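Local atomic coordinates of pyroglutamyl-peptidase I (Fervidobacterium islandicum, PDB entry 6LTQ), a protein that probably removes pyroglutamyl residues from the N-termini of peptides, acting as a cysteine peptidase of the pyroglutamyl-peptidase I family. Residues V30-R35 with L81-G86; M34-R39 with M201-Q206. All blocks are in the same frame, centred on the assembly; numbering follows the deposited sequence.

In the fold
Helix 32-40 connects two parallel strands, 15-22 and 48-55, and both contacts start from it. In contact 1 its first turn rests on the end of strand 77-83. In contact 2 the following turn meets the beginning of helix 203-215. The two centres lie about 8 Å apart, and their residues touch: Pro-32 CB is 3.6 Å from Gln-206 OE1, and Leu-81 CD1 is 3.9 Å from Ile-36 CG2. Leu-81 and Ile-36 thus carry one contact into the other, with Met-34 and Arg-35 common to both helix segments. Cys-156, modified to cysteinesulfonic acid in this protein, lies in neither pair of segments.

Contact 1 of 2, residues V30-R35 with L81-G86; sequences VNPSMR and LGQAGG
Ser-33 and Pro-32, in the first turn of helix 32-40, lie against Leu-81 and Gln-83 at the end of strand 77-83. The helix belongs to a beta-alpha-beta crossover between parallel strands 15-22 and 48-55. Ser-33 CB sits 3.4 Å from Leu-81 O and also touches Leu-81 CB, consistent with the close approach of helix and strand, whose nearest CA atoms, those of Ser-33 and Gly-82, are 5.1 Å apart. The Gln-83 chain, extended beyond CG, crosses the proline ring at about a right angle; Gln-83 OE1 is 3.4 Å from Pro-32 CD. Beside it, Asn-31 OD1 approaches Gln-83 CB at 3.5 Å. No direct hydrogen bond joins the segments; water links them.

Asn-31 is the N-cap. Its CG is anti to the backbone N (chi1 -172°), and its OD1 accepts from two groups of Ser-33 on the same face of the amide. Ser-33 OG lies 2.7 Å from Asn-31 OD1, placed well above the carbonyl plane (64° out of it), while Ser-33 N lies 3.0 Å from Asn-31 OD1 with a somewhat bent N-H...O angle of 142°. Such a cap would probably offset the partial positive charge of the helix start. In the next shell, Phe-22 N bonds to Ser-33 OG and Glu-23 O to Asn-31 ND2, which ties the cap to the end of strand 15-22 and the residue after it. Gln-83 OE1 takes a hydrogen bond from Gln-187 NE2 of helix 185-189, its main partner. One water accepts from both Asn-31 ND2 and Gln-83 N. A second water bridges two acceptors, donating to Val-30 O at 2.7 Å and to Gln-83 OE1 at 2.9 Å.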
# COMPACT_ATOMS: atom_id res chain seq x y z
N VAL D 30 -11.40 20.21 -8.30
CA VAL D 30 -11.40 20.82 -6.98
C VAL D 30 -10.06 20.53 -6.31
O VAL D 30 -9.30 19.65 -6.73
CB VAL D 30 -12.57 20.30 -6.11
CG1 VAL D 30 -12.30 18.89 -5.62
CG2 VAL D 30 -12.80 21.20 -4.94
N ASN D 31 -9.76 21.29 -5.28
CA ASN D 31 -8.59 21.07 -4.44
C ASN D 31 -9.02 21.23 -2.99
O ASN D 31 -9.55 22.29 -2.62
CB ASN D 31 -7.47 22.05 -4.81
CG ASN D 31 -6.15 21.73 -4.10
OD1 ASN D 31 -6.14 21.35 -2.92
ND2 ASN D 31 -5.04 21.93 -4.81
N PRO D 32 -8.84 20.20 -2.15
CA PRO D 32 -9.28 20.34 -0.75
C PRO D 32 -8.67 21.53 -0.02
O PRO D 32 -9.33 22.10 0.85
CB PRO D 32 -8.85 19.00 -0.11
CG PRO D 32 -7.73 18.51 -0.98
CD PRO D 32 -8.12 18.94 -2.38
N SER D 33 -7.41 21.87 -0.30
CA SER D 33 -6.83 23.05 0.35
C SER D 33 -7.61 24.32 0.01
O SER D 33 -7.90 25.13 0.89
CB SER D 33 -5.35 23.19 0.00
OG SER D 33 -5.11 23.36 -1.38
N MET D 34 -7.95 24.51 -1.27
CA MET D 34 -8.72 25.69 -1.66
C MET D 34 -10.10 25.70 -0.98
O MET D 34 -10.53 26.73 -0.44
CB MET D 34 -8.86 25.72 -3.19
CG MET D 34 -9.61 26.95 -3.82
SD MET D 34 -9.48 26.82 -5.61
CE MET D 34 -10.70 28.04 -6.11
N ARG D 35 -10.78 24.55 -0.96
CA ARG D 35 -12.11 24.51 -0.35
C ARG D 35 -12.07 24.83 1.14
O ARG D 35 -12.94 25.56 1.64
CB ARG D 35 -12.77 23.15 -0.55
CG ARG D 35 -12.97 22.79 -1.99
CD ARG D 35 -14.28 23.34 -2.52
NE ARG D 35 -15.41 22.90 -1.71
CZ ARG D 35 -16.15 21.84 -2.00
NH1 ARG D 35 -17.18 21.51 -1.21
NH2 ARG D 35 -15.87 21.09 -3.06
N LEU D 81 -1.66 24.86 3.30
CA LEU D 81 -2.42 23.65 3.02
C LEU D 81 -2.20 23.20 1.59
O LEU D 81 -2.08 24.02 0.68
CB LEU D 81 -3.92 23.86 3.25
CG LEU D 81 -4.37 24.44 4.58
CD1 LEU D 81 -5.91 24.52 4.63
CD2 LEU D 81 -3.81 23.65 5.78
N GLY D 82 -2.18 21.89 1.39
CA GLY D 82 -2.04 21.36 0.05
C GLY D 82 -2.67 19.98 -0.05
O GLY D 82 -2.91 19.31 0.96
N GLN D 83 -2.95 19.58 -1.29
CA GLN D 83 -3.53 18.28 -1.58
C GLN D 83 -2.43 17.22 -1.66
O GLN D 83 -1.42 17.42 -2.33
CB GLN D 83 -4.31 18.34 -2.89
CG GLN D 83 -4.84 17.02 -3.39
CD GLN D 83 -5.36 17.12 -4.80
OE1 GLN D 83 -6.45 17.67 -5.03
NE2 GLN D 83 -4.61 16.60 -5.75
N ALA D 84 -2.61 16.10 -0.96
CA ALA D 84 -1.71 14.96 -1.07
C ALA D 84 -2.55 13.75 -1.44
O ALA D 84 -2.88 12.94 -0.57
CB ALA D 84 -0.92 14.70 0.25
N GLY D 85 -2.93 13.66 -2.72
CA GLY D 85 -3.76 12.57 -3.20
C GLY D 85 -3.14 11.22 -2.90
O GLY D 85 -1.98 10.97 -3.24
N GLY D 86 -3.91 10.34 -2.26
CA GLY D 86 -3.40 9.06 -1.82
C GLY D 86 -3.10 8.99 -0.34
O GLY D 86 -2.97 7.88 0.20
O HOH W 1 -6.63 19.59 -7.16
O HOH W 2 -2.23 21.31 -3.62

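Contact 2 of 2, residues M34-R39 with M201-Q206; sequences MRIVKR and MTLELQ
Gln-206, whose CB meets Ile-36 CD1 at 3.6 Å, has its NE2 held by two backbone carbonyls. Gln-206 NE2 donates to Met-201 O at 3.0 Å, with an N-H...O angle of 153° and the donor above the carbonyl plane, and also to Pro-182 O. The other amide atom, Gln-206 OE1, is buried without a polar partner in the model and lies 3.7 Å from Ile-36 CD1.

Leu-203 fills the middle of the interface. Its CG is anti to the backbone N (chi1 180°), which carries it out toward helix 32-40, where Leu-203 CG lies 3.8 Å from Arg-39 NH1. Leu-203 CD1 packs on Ile-36 CG1 at 3.8 Å and touches Arg-35 CB. Leu-203 CD2 lies over one face of the Arg-39 guanidinium, offset toward the rim and 3.3 Å from Arg-39 CZ, the two side chains meeting tip to tip; Arg-35 NH1 approaches Leu-203 CD2 obliquely at 3.5 Å. An alanine here would probably open a gap beside Ile-36 CG1 and leave one face of the Arg-39 guanidinium without the methyl that lies on it. Glu-204 OE2 stays 4.7 Å from Arg-39 NH1, too far for a salt bridge.

Helix 203-215, N-capped by Thr-202, lies beside helix 32-40: Ile-36 also touches its Thr-207 and Val-210, and both Ile-36 and Gln-206 rest on Leu-181 of strand 175-181.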
# COMPACT_ATOMS: atom_id res chain seq x y z
N MET D 34 -7.95 24.51 -1.27
CA MET D 34 -8.72 25.69 -1.66
C MET D 34 -10.10 25.70 -0.98
O MET D 34 -10.53 26.73 -0.44
CB MET D 34 -8.86 25.72 -3.19
CG MET D 34 -9.61 26.95 -3.82
SD MET D 34 -9.48 26.82 -5.61
CE MET D 34 -10.70 28.04 -6.11
N ARG D 35 -10.78 24.55 -0.96
CA ARG D 35 -12.11 24.51 -0.35
C ARG D 35 -12.07 24.83 1.14
O ARG D 35 -12.94 25.56 1.64
CB ARG D 35 -12.77 23.15 -0.55
CG ARG D 35 -12.97 22.79 -1.99
CD ARG D 35 -14.28 23.34 -2.52
NE ARG D 35 -15.41 22.90 -1.71
CZ ARG D 35 -16.15 21.84 -2.00
NH1 ARG D 35 -17.18 21.51 -1.21
NH2 ARG D 35 -15.87 21.09 -3.06
N ILE D 36 -11.09 24.30 1.87
CA ILE D 36 -10.99 24.59 3.31
C ILE D 36 -10.72 26.07 3.54
O ILE D 36 -11.26 26.68 4.48
CB ILE D 36 -9.89 23.73 3.98
CG1 ILE D 36 -10.22 22.24 3.94
CG2 ILE D 36 -9.67 24.18 5.44
CD1 ILE D 36 -9.07 21.40 4.53
N VAL D 37 -9.83 26.65 2.74
CA VAL D 37 -9.50 28.06 2.91
C VAL D 37 -10.76 28.91 2.68
O VAL D 37 -11.06 29.81 3.47
CB VAL D 37 -8.36 28.46 1.96
CG1 VAL D 37 -8.24 30.00 1.91
CG2 VAL D 37 -7.03 27.85 2.40
N LYS D 38 -11.52 28.59 1.63
CA LYS D 38 -12.78 29.30 1.38
C LYS D 38 -13.74 29.11 2.53
O LYS D 38 -14.42 30.05 2.95
CB LYS D 38 -13.42 28.80 0.07
CG LYS D 38 -12.64 29.13 -1.20
CD LYS D 38 -13.40 28.63 -2.45
CE LYS D 38 -13.89 27.18 -2.30
NZ LYS D 38 -14.37 26.56 -3.58
N ARG D 39 -13.84 27.89 3.06
CA ARG D 39 -14.76 27.65 4.17
C ARG D 39 -14.37 28.45 5.41
O ARG D 39 -15.24 28.99 6.10
CB ARG D 39 -14.82 26.16 4.49
CG ARG D 39 -15.82 25.83 5.56
CD ARG D 39 -16.25 24.38 5.48
NE ARG D 39 -17.17 24.14 4.38
CZ ARG D 39 -17.81 23.00 4.19
NH1 ARG D 39 -17.63 22.00 5.05
NH2 ARG D 39 -18.63 22.85 3.16
N MET D 201 -10.95 11.83 2.78
CA MET D 201 -11.46 12.33 4.05
C MET D 201 -12.45 13.45 3.73
O MET D 201 -12.15 14.30 2.89
CB MET D 201 -10.33 12.83 4.96
CG MET D 201 -10.78 13.29 6.37
SD MET D 201 -9.37 13.90 7.33
CE MET D 201 -8.63 12.36 7.91
N THR D 202 -13.62 13.42 4.37
CA THR D 202 -14.65 14.41 4.04
C THR D 202 -14.14 15.82 4.28
O THR D 202 -13.27 16.07 5.12
CB THR D 202 -15.93 14.19 4.86
OG1 THR D 202 -15.67 14.43 6.25
CG2 THR D 202 -16.47 12.77 4.68
N LEU D 203 -14.71 16.77 3.51
CA LEU D 203 -14.38 18.18 3.72
C LEU D 203 -14.67 18.60 5.15
O LEU D 203 -13.90 19.36 5.76
CB LEU D 203 -15.18 19.05 2.74
CG LEU D 203 -14.93 20.56 2.86
CD1 LEU D 203 -13.47 20.92 2.49
CD2 LEU D 203 -15.93 21.32 2.00
N GLU D 204 -15.77 18.09 5.72
CA GLU D 204 -16.12 18.48 7.08
C GLU D 204 -15.03 18.10 8.07
O GLU D 204 -14.62 18.92 8.91
CB GLU D 204 -17.47 17.85 7.47
CG GLU D 204 -18.60 18.11 6.43
CD GLU D 204 -18.65 17.07 5.29
OE1 GLU D 204 -19.18 15.96 5.51
OE2 GLU D 204 -18.18 17.37 4.17
N LEU D 205 -14.50 16.88 7.97
CA LEU D 205 -13.46 16.45 8.91
C LEU D 205 -12.14 17.16 8.64
O LEU D 205 -11.45 17.57 9.59
CB LEU D 205 -13.29 14.93 8.85
CG LEU D 205 -12.37 14.34 9.92
CD1 LEU D 205 -12.84 14.68 11.34
CD2 LEU D 205 -12.21 12.81 9.73
N GLN D 206 -11.77 17.35 7.37
CA GLN D 206 -10.55 18.10 7.07
C GLN D 206 -10.64 19.54 7.59
O GLN D 206 -9.67 20.08 8.12
CB GLN D 206 -10.27 18.13 5.57
CG GLN D 206 -10.04 16.78 4.92
CD GLN D 206 -9.39 16.92 3.59
OE1 GLN D 206 -8.62 17.87 3.35
NE2 GLN D 206 -9.67 16.00 2.68